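Local coordinates for nucleoside phosphorylase, putative (Trypanosoma brucei, PDB 3BJE) that cleaves uridine with phosphate as a homodimeric uridine phosphorylase, yielding uracil and ribose 1-phosphate, at the interface of chains A and B. Sequence-based numbering; all coordinates share one arbitrary frame. Chains: chain A/B, Nucleoside phosphorylase, putative.

The interface of chains A and B. Residues chain A 23-24, 101-102, 105-106, 177; chain B 250-252, 258, 261.
The carboxylate of A:Glu101 grips the backbone N-H groups of the B:Phe250-B:Tyr251 segment, just before the 3-10 helix 252-254. OE1 accepts hydrogen bonds from the backbone N of B:Phe250, met from above the carboxylate plane at 2.8 Å, and from that of B:Tyr251 through its syn lone pair. The bond from B:Tyr251 is nearly straight (167° at H). A bend at chi2 (-102°) of A:Glu101 turns its carboxylate toward these two N-H groups. The side chains of B:Tyr251 and A:Asn105 pass each other in opposite directions, amide and phenol planes 19° apart, with A:Asn105 CB 3.4 Å from B:Tyr251 CD2. At the tip, B:Tyr251 OH donates to A:Glu106 OE2 (2.6 Å), on the anti side of that oxygen. OE2 lies at the phenol ring's edge, in its plane, with the carboxylate nearly perpendicular to the ring. B:Phe250 CD2, in the same chain, sits over the centre of one ring face and probably helps hold its orientation.

Farther along, A:Tyr177 points its CE1 edge at the face of B:Phe261, toward the rim (centroids 5.0 Å apart). Bonds within chain A position these first-shell groups: A:Tyr177 OH donates to A:Glu101 OE2, and A:Asn105 ND2 bonds both to that OH and to A:Glu101 O (2.8 Å), which fixes the amide flip and turns OD1 toward B:Val258 and B:Phe261. This patch, repeated by the two-fold axis, helps hold the homodimer together; because B:Phe250 also lines the ribose 1-phosphate and uracil pockets, helix 97-112 probably steadies the partner's active site.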
# COMPACT_ATOMS: atom_id res chain seq x y z
N ASP A 23 -1.86 -3.76 -20.16
CA ASP A 23 -2.34 -2.48 -19.56
C ASP A 23 -3.50 -2.72 -18.61
O ASP A 23 -3.58 -2.12 -17.55
CB ASP A 23 -2.83 -1.50 -20.63
CG ASP A 23 -1.70 -0.86 -21.42
OD1 ASP A 23 -0.83 -0.19 -20.83
OD2 ASP A 23 -1.72 -0.97 -22.67
N LEU A 24 -4.43 -3.58 -19.00
CA LEU A 24 -5.60 -3.84 -18.17
C LEU A 24 -5.97 -5.31 -18.31
O LEU A 24 -6.82 -5.67 -19.12
CB LEU A 24 -6.74 -2.94 -18.60
CG LEU A 24 -8.03 -2.98 -17.80
CD1 LEU A 24 -7.80 -2.71 -16.32
CD2 LEU A 24 -8.99 -1.97 -18.41
N GLU A 101 -5.29 2.90 -5.82
CA GLU A 101 -4.99 3.10 -7.24
C GLU A 101 -5.37 1.82 -8.01
O GLU A 101 -5.99 1.87 -9.06
CB GLU A 101 -3.51 3.47 -7.42
CG GLU A 101 -3.14 3.94 -8.84
CD GLU A 101 -2.42 2.91 -9.72
OE1 GLU A 101 -2.42 1.69 -9.36
OE2 GLU A 101 -1.87 3.30 -10.77
N ILE A 102 -5.01 0.67 -7.44
CA ILE A 102 -5.38 -0.60 -8.06
C ILE A 102 -6.90 -0.74 -8.18
O ILE A 102 -7.45 -0.99 -9.25
CB ILE A 102 -4.81 -1.77 -7.24
CG1 ILE A 102 -3.30 -1.85 -7.46
CG2 ILE A 102 -5.48 -3.10 -7.67
CD1 ILE A 102 -2.59 -2.79 -6.50
N ASN A 105 -8.76 1.81 -10.57
CA ASN A 105 -8.54 1.48 -11.98
C ASN A 105 -9.43 0.32 -12.42
O ASN A 105 -10.01 0.35 -13.51
CB ASN A 105 -7.07 1.13 -12.22
CG ASN A 105 -6.25 2.33 -12.60
OD1 ASN A 105 -6.12 2.63 -13.79
ND2 ASN A 105 -5.71 3.03 -11.60
N GLU A 106 -9.54 -0.68 -11.55
CA GLU A 106 -10.32 -1.86 -11.89
C GLU A 106 -11.82 -1.58 -11.87
O GLU A 106 -12.53 -2.04 -12.77
CB GLU A 106 -9.88 -3.05 -11.02
CG GLU A 106 -8.42 -3.39 -11.31
CD GLU A 106 -7.89 -4.59 -10.56
OE1 GLU A 106 -8.63 -5.22 -9.79
OE2 GLU A 106 -6.70 -4.90 -10.75
N TYR A 177 -0.42 10.79 -11.76
CA TYR A 177 -1.62 11.22 -12.47
C TYR A 177 -1.68 12.75 -12.54
O TYR A 177 -2.74 13.37 -12.40
CB TYR A 177 -2.86 10.68 -11.78
CG TYR A 177 -2.97 9.17 -11.82
CD1 TYR A 177 -3.86 8.54 -12.68
CD2 TYR A 177 -2.18 8.37 -11.01
CE1 TYR A 177 -3.96 7.18 -12.73
CE2 TYR A 177 -2.25 6.98 -11.06
CZ TYR A 177 -3.17 6.38 -11.92
OH TYR A 177 -3.32 5.01 -11.98
N PHE B 250 -0.09 0.15 -9.39
CA PHE B 250 0.05 -0.91 -10.39
C PHE B 250 -0.20 -0.44 -11.81
O PHE B 250 0.37 -1.00 -12.76
CB PHE B 250 -0.94 -2.02 -10.08
CG PHE B 250 -0.79 -3.25 -10.93
CD1 PHE B 250 0.08 -4.26 -10.55
CD2 PHE B 250 -1.56 -3.42 -12.08
CE1 PHE B 250 0.20 -5.40 -11.33
CE2 PHE B 250 -1.46 -4.55 -12.84
CZ PHE B 250 -0.58 -5.55 -12.45
N TYR B 251 -1.09 0.55 -11.97
CA TYR B 251 -1.55 0.91 -13.31
C TYR B 251 -0.81 2.12 -13.82
O TYR B 251 0.33 1.98 -14.23
CB TYR B 251 -3.08 1.04 -13.33
CG TYR B 251 -3.73 -0.31 -13.19
CD1 TYR B 251 -3.84 -1.15 -14.29
CD2 TYR B 251 -4.24 -0.76 -11.98
CE1 TYR B 251 -4.43 -2.41 -14.20
CE2 TYR B 251 -4.85 -2.01 -11.88
CZ TYR B 251 -4.93 -2.85 -12.99
OH TYR B 251 -5.51 -4.10 -12.89
N GLY B 252 -1.39 3.32 -13.76
CA GLY B 252 -0.66 4.52 -14.17
C GLY B 252 0.69 4.67 -13.47
O GLY B 252 1.66 5.20 -14.03
N VAL B 258 -4.93 3.16 -18.93
CA VAL B 258 -6.26 2.64 -18.61
C VAL B 258 -7.35 3.70 -18.81
O VAL B 258 -7.40 4.68 -18.08
CB VAL B 258 -6.35 2.09 -17.16
CG1 VAL B 258 -7.72 1.47 -16.90
CG2 VAL B 258 -5.22 1.07 -16.91
N PHE B 261 -7.98 7.55 -17.57
CA PHE B 261 -6.76 7.98 -16.87
C PHE B 261 -5.59 8.25 -17.82
O PHE B 261 -4.68 9.02 -17.51
CB PHE B 261 -6.29 6.91 -15.88
CG PHE B 261 -7.06 6.85 -14.60
CD1 PHE B 261 -7.26 7.98 -13.83
CD2 PHE B 261 -7.52 5.63 -14.12
CE1 PHE B 261 -7.93 7.90 -12.63
CE2 PHE B 261 -8.17 5.54 -12.92
CZ PHE B 261 -8.39 6.69 -12.17